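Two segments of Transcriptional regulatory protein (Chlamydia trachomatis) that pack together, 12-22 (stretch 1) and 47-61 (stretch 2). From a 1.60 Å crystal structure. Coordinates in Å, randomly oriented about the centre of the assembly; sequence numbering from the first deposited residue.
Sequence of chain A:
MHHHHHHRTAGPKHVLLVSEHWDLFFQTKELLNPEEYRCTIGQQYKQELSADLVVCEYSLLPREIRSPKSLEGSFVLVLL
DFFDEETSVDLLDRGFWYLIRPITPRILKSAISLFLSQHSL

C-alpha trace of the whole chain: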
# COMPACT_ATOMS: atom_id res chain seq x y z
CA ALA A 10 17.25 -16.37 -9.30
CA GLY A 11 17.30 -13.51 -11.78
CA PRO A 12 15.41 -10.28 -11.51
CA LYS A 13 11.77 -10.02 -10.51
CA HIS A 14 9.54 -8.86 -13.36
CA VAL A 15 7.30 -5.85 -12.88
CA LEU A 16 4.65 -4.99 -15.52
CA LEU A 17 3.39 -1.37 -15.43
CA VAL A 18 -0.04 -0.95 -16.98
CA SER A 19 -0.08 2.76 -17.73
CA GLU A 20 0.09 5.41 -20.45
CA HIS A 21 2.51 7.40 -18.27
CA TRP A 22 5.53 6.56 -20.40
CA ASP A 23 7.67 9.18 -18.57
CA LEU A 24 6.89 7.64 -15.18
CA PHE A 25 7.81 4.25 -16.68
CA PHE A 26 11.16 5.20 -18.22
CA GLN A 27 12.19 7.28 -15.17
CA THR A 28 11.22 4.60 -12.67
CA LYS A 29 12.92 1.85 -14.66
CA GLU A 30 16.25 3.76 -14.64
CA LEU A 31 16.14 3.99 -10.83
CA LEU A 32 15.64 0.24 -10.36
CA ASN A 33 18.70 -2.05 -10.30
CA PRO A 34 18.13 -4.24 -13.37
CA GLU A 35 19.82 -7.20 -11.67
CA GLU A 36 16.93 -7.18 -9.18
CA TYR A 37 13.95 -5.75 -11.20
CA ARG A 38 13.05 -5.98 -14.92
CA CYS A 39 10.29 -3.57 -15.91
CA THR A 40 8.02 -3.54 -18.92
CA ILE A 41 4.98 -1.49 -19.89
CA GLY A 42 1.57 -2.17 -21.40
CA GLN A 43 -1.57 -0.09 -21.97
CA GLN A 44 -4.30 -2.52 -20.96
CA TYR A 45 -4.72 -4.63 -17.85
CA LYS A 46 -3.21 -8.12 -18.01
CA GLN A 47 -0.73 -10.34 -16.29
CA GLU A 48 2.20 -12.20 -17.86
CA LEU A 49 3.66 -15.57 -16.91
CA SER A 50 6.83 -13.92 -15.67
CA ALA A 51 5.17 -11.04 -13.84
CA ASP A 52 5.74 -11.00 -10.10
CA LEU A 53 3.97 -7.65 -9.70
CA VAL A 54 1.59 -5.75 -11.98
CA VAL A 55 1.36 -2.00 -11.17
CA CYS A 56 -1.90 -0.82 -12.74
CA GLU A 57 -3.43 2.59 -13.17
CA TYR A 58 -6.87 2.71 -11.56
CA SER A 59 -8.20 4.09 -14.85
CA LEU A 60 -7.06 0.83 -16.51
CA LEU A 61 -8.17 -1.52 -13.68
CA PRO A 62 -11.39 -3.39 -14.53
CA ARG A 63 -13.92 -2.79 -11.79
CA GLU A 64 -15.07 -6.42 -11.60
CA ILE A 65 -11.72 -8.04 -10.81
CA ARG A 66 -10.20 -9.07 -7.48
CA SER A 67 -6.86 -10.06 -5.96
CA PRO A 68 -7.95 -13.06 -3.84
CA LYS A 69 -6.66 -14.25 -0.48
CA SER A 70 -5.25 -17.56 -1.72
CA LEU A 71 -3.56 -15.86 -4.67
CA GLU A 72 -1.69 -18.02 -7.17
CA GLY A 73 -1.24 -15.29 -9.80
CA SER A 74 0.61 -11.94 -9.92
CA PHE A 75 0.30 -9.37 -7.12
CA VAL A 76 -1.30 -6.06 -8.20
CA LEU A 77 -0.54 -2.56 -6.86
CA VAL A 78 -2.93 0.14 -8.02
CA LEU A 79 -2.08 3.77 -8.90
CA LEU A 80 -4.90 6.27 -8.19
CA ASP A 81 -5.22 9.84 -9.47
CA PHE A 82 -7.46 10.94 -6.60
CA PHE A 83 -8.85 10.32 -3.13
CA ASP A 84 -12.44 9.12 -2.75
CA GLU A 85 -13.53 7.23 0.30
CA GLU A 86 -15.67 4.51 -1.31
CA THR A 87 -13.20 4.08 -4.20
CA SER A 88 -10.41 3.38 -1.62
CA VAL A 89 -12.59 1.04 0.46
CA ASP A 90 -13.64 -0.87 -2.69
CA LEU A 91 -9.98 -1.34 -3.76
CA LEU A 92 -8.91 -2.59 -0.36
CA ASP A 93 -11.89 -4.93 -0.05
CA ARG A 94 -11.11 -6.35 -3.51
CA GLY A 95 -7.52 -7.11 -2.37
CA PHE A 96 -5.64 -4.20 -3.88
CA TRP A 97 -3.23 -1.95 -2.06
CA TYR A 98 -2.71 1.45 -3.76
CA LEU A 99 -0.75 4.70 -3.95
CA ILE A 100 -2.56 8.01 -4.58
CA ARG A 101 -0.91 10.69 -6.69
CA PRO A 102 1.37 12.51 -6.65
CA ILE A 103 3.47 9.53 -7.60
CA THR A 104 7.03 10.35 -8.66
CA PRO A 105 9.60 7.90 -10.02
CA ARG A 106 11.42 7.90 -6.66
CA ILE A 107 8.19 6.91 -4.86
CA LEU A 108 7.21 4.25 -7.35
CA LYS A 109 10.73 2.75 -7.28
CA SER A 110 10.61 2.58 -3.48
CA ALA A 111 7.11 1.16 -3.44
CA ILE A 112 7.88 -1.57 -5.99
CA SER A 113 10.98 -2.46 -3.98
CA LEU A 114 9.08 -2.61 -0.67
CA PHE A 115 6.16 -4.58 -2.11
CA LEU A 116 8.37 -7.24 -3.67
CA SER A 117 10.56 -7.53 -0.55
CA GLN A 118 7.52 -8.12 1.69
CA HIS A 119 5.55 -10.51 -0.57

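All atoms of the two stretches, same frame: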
# COMPACT_ATOMS: atom_id res chain seq x y z
N PRO A 12 16.19 -11.38 -12.06
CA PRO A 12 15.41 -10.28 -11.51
C PRO A 12 13.91 -10.60 -11.48
O PRO A 12 13.42 -11.45 -12.24
CB PRO A 12 15.72 -9.12 -12.47
CG PRO A 12 16.04 -9.79 -13.76
CD PRO A 12 16.72 -11.09 -13.41
N LYS A 13 13.22 -9.95 -10.57
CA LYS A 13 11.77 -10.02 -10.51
C LYS A 13 11.24 -9.17 -11.67
O LYS A 13 11.83 -8.15 -12.01
CB LYS A 13 11.28 -9.42 -9.20
CG LYS A 13 11.77 -10.15 -7.95
CD LYS A 13 11.12 -11.50 -7.75
CE LYS A 13 11.44 -12.08 -6.34
NZ LYS A 13 11.13 -11.15 -5.20
N HIS A 14 10.13 -9.58 -12.25
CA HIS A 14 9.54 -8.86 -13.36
C HIS A 14 8.35 -8.05 -12.89
O HIS A 14 7.42 -8.58 -12.25
CB HIS A 14 9.01 -9.83 -14.44
CG HIS A 14 8.34 -9.12 -15.59
ND1 HIS A 14 7.39 -9.72 -16.41
CD2 HIS A 14 8.48 -7.85 -16.06
CE1 HIS A 14 6.97 -8.84 -17.30
NE2 HIS A 14 7.63 -7.70 -17.11
N VAL A 15 8.40 -6.78 -13.21
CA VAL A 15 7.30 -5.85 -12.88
C VAL A 15 6.67 -5.36 -14.18
O VAL A 15 7.39 -4.89 -15.06
CB VAL A 15 7.85 -4.63 -12.14
CG1 VAL A 15 6.71 -3.70 -11.79
CG2 VAL A 15 8.63 -5.11 -10.86
N LEU A 16 5.35 -5.51 -14.32
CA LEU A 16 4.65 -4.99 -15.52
C LEU A 16 3.86 -3.76 -15.08
O LEU A 16 3.04 -3.87 -14.19
CB LEU A 16 3.68 -6.05 -16.06
CG LEU A 16 2.70 -5.50 -17.14
CD1 LEU A 16 3.40 -5.05 -18.40
CD2 LEU A 16 1.57 -6.56 -17.48
N LEU A 17 4.14 -2.59 -15.67
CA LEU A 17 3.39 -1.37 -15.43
C LEU A 17 2.34 -1.25 -16.50
O LEU A 17 2.69 -1.23 -17.69
CB LEU A 17 4.32 -0.16 -15.48
CG LEU A 17 3.65 1.20 -15.33
CD1 LEU A 17 3.13 1.40 -13.87
CD2 LEU A 17 4.68 2.33 -15.66
N VAL A 18 1.08 -1.17 -16.09
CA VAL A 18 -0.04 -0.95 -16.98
C VAL A 18 -0.42 0.53 -16.84
O VAL A 18 -1.09 0.91 -15.88
CB VAL A 18 -1.19 -1.85 -16.62
CG1 VAL A 18 -2.42 -1.50 -17.52
CG2 VAL A 18 -0.77 -3.36 -16.82
N SER A 19 0.07 1.33 -17.78
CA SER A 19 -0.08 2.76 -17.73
C SER A 19 0.25 3.36 -19.08
O SER A 19 1.06 2.83 -19.83
CB SER A 19 0.88 3.31 -16.68
OG SER A 19 0.71 4.73 -16.50
N GLU A 20 -0.33 4.53 -19.34
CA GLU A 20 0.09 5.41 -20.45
C GLU A 20 1.10 6.47 -20.04
O GLU A 20 1.52 7.28 -20.87
CB GLU A 20 -1.11 6.08 -21.11
CG GLU A 20 -2.06 5.03 -21.77
CD GLU A 20 -3.20 5.65 -22.58
OE1 GLU A 20 -3.37 6.90 -22.53
OE2 GLU A 20 -3.94 4.89 -23.24
N HIS A 21 1.49 6.47 -18.75
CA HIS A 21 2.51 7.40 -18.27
C HIS A 21 3.90 6.90 -18.63
O HIS A 21 4.62 6.39 -17.77
CB HIS A 21 2.33 7.62 -16.77
CG HIS A 21 1.13 8.47 -16.44
ND1 HIS A 21 -0.10 7.99 -16.02
CD2 HIS A 21 0.99 9.82 -16.55
CE1 HIS A 21 -0.92 9.02 -15.82
NE2 HIS A 21 -0.29 10.13 -16.15
N TRP A 22 4.25 7.01 -19.91
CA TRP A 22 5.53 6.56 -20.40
C TRP A 22 6.69 7.24 -19.65
O TRP A 22 7.70 6.60 -19.40
CB TRP A 22 5.64 6.82 -21.91
CG TRP A 22 4.70 5.96 -22.72
CD1 TRP A 22 3.40 6.24 -23.04
CD2 TRP A 22 4.97 4.67 -23.31
NE1 TRP A 22 2.86 5.23 -23.79
CE2 TRP A 22 3.80 4.25 -23.98
CE3 TRP A 22 6.10 3.86 -23.37
CZ2 TRP A 22 3.73 3.06 -24.68
CZ3 TRP A 22 6.03 2.66 -24.06
CH2 TRP A 22 4.85 2.27 -24.71
N GLN A 47 -1.93 -9.85 -16.94
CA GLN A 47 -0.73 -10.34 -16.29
C GLN A 47 0.08 -11.09 -17.35
O GLN A 47 -0.39 -11.29 -18.49
CB GLN A 47 -1.03 -11.26 -15.09
CG GLN A 47 -2.06 -10.60 -14.16
CD GLN A 47 -2.23 -11.32 -12.88
OE1 GLN A 47 -1.98 -12.53 -12.79
NE2 GLN A 47 -2.78 -10.63 -11.89
N GLU A 48 1.31 -11.40 -17.01
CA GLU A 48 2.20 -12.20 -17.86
C GLU A 48 2.76 -13.32 -17.01
O GLU A 48 2.79 -13.20 -15.78
CB GLU A 48 3.31 -11.34 -18.48
CG GLU A 48 2.77 -10.43 -19.55
CD GLU A 48 3.76 -9.47 -20.17
OE1 GLU A 48 4.89 -9.39 -19.68
OE2 GLU A 48 3.37 -8.81 -21.17
N LEU A 49 3.17 -14.43 -17.64
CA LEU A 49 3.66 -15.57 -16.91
C LEU A 49 4.81 -15.23 -16.00
O LEU A 49 4.94 -15.83 -14.93
CB LEU A 49 4.14 -16.68 -17.86
CG LEU A 49 2.99 -17.32 -18.62
CD1 LEU A 49 3.57 -18.23 -19.74
CD2 LEU A 49 2.12 -18.14 -17.65
N SER A 50 5.67 -14.32 -16.45
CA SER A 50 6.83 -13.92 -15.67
C SER A 50 6.55 -12.85 -14.65
O SER A 50 7.41 -12.60 -13.83
CB SER A 50 7.94 -13.44 -16.59
OG SER A 50 7.48 -12.34 -17.36
N ALA A 51 5.38 -12.22 -14.69
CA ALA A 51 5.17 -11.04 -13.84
C ALA A 51 5.01 -11.45 -12.38
O ALA A 51 4.14 -12.24 -12.01
CB ALA A 51 3.94 -10.29 -14.30
N ASP A 52 5.88 -10.91 -11.55
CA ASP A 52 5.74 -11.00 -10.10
C ASP A 52 4.78 -9.94 -9.58
O ASP A 52 4.00 -10.18 -8.64
CB ASP A 52 7.10 -10.82 -9.44
CG ASP A 52 8.05 -11.95 -9.84
OD1 ASP A 52 7.76 -13.09 -9.45
OD2 ASP A 52 9.02 -11.68 -10.56
N LEU A 53 4.83 -8.75 -10.18
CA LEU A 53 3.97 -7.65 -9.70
C LEU A 53 3.44 -6.93 -10.93
O LEU A 53 4.20 -6.65 -11.85
CB LEU A 53 4.76 -6.68 -8.86
CG LEU A 53 4.05 -5.38 -8.48
CD1 LEU A 53 2.88 -5.68 -7.55
CD2 LEU A 53 5.10 -4.44 -7.81
N VAL A 54 2.15 -6.66 -10.97
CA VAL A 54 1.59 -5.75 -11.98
C VAL A 54 1.19 -4.46 -11.28
O VAL A 54 0.48 -4.50 -10.29
CB VAL A 54 0.33 -6.34 -12.65
CG1 VAL A 54 -0.23 -5.35 -13.68
CG2 VAL A 54 0.75 -7.68 -13.32
N VAL A 55 1.68 -3.32 -11.78
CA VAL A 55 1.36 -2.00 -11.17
C VAL A 55 0.38 -1.41 -12.15
O VAL A 55 0.73 -1.23 -13.31
CB VAL A 55 2.61 -1.14 -11.06
CG1 VAL A 55 2.21 0.24 -10.51
CG2 VAL A 55 3.61 -1.78 -10.10
N CYS A 56 -0.89 -1.21 -11.75
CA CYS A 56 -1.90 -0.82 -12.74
C CYS A 56 -2.57 0.50 -12.41
O CYS A 56 -3.02 0.67 -11.29
CB CYS A 56 -3.00 -1.90 -12.73
SG CYS A 56 -4.21 -1.72 -14.09
N GLU A 57 -2.65 1.40 -13.38
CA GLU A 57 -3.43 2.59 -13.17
C GLU A 57 -4.89 2.24 -12.84
O GLU A 57 -5.51 1.37 -13.49
CB GLU A 57 -3.47 3.39 -14.48
CG GLU A 57 -2.10 3.93 -14.85
CD GLU A 57 -1.67 5.08 -13.98
OE1 GLU A 57 -2.42 5.53 -13.09
OE2 GLU A 57 -0.51 5.51 -14.13
N TYR A 58 -5.47 2.95 -11.87
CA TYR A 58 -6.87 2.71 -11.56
C TYR A 58 -7.75 2.91 -12.81
O TYR A 58 -8.72 2.17 -13.03
CB TYR A 58 -7.31 3.63 -10.43
CG TYR A 58 -8.75 3.38 -9.99
CD1 TYR A 58 -9.05 2.24 -9.22
CD2 TYR A 58 -9.76 4.25 -10.35
CE1 TYR A 58 -10.38 2.01 -8.81
CE2 TYR A 58 -11.09 4.01 -9.95
CZ TYR A 58 -11.35 2.89 -9.15
OH TYR A 58 -12.67 2.66 -8.73
N SER A 59 -7.44 3.91 -13.63
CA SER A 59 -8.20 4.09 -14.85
C SER A 59 -8.13 2.93 -15.84
O SER A 59 -8.94 2.91 -16.80
CB SER A 59 -7.81 5.37 -15.59
OG SER A 59 -8.13 6.55 -14.82
N LEU A 60 -7.21 1.98 -15.63
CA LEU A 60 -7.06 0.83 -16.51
C LEU A 60 -7.45 -0.45 -15.77
O LEU A 60 -7.38 -1.55 -16.35
CB LEU A 60 -5.67 0.72 -17.07
CG LEU A 60 -5.31 1.88 -18.00
CD1 LEU A 60 -3.79 1.87 -18.35
CD2 LEU A 60 -6.21 1.78 -19.24
N LEU A 61 -7.90 -0.31 -14.51
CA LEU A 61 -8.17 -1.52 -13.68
C LEU A 61 -9.66 -1.90 -13.83
O LEU A 61 -10.54 -1.15 -13.43
CB LEU A 61 -7.93 -1.22 -12.22
CG LEU A 61 -8.02 -2.48 -11.36
CD1 LEU A 61 -6.84 -3.44 -11.48
CD2 LEU A 61 -8.12 -1.99 -9.88

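Strand 13-18 and strand 53-57 lie side by side as parallel neighbours: their axes approach to 4.7 Å, and their N-to-C directions differ by 12°. Lys13 contributes little beyond packing, its CA lying 3.2 Å from Asp52 OD2.

At His14 the pairing begins with a side chain standing in for backbone. His14 N donates to Asp52 OD2 (2.9 Å, 156° at the hydrogen), while His14 O accepts from Asp52 N (2.9 Å, 143°) and, weakly, from Leu53 N (3.3 Å). Asp52 thus meets both polar backbone atoms of one residue, at the point where its own chain turns a corner. The imidazole, with chi1 at t, reaches the type I turn Glu48 to Ala51: His14 ND1 and Ser50 OG share a hydrogen bond of 2.8 Å, and Glu48 OE1 lies at the ring edge, 3.2 Å from His14 CE1.

Beyond this point the ladder is regular. Val15, like Leu17, uses no backbone N or O across the contact, as parallel pairing requires, and their side chains share the face of Leu53 and Val55; Val15 CG1 lies 4.0 Å from Val55 CG2. Leu16 N donates to Leu53 O (3.0 Å) and Leu16 O accepts from Val55 N (2.8 Å). Leu17 CD1 lies 3.7 Å from Val55 CG1. Val18 N donates to Val55 O (2.8 Å, 172°) and Val18 O accepts from Glu57 N (3.0 Å, 175°). On the other face, Val18 CG2 packs 3.8 Å from Val54 CG1, and Val18 CG1 3.7 Å from Leu60 CD1.

Past Val18, Ser19 OG donates to Glu57 OE2 (2.8 Å) and accepts from His21 N (2.9 Å). His21, at the N-cap position right before the helix, donates from ND1 to Glu57 OE2 (3.1 Å, 138°). The CA-to-CB bond of Glu57 runs sideways, but its side-chain end comes nearer.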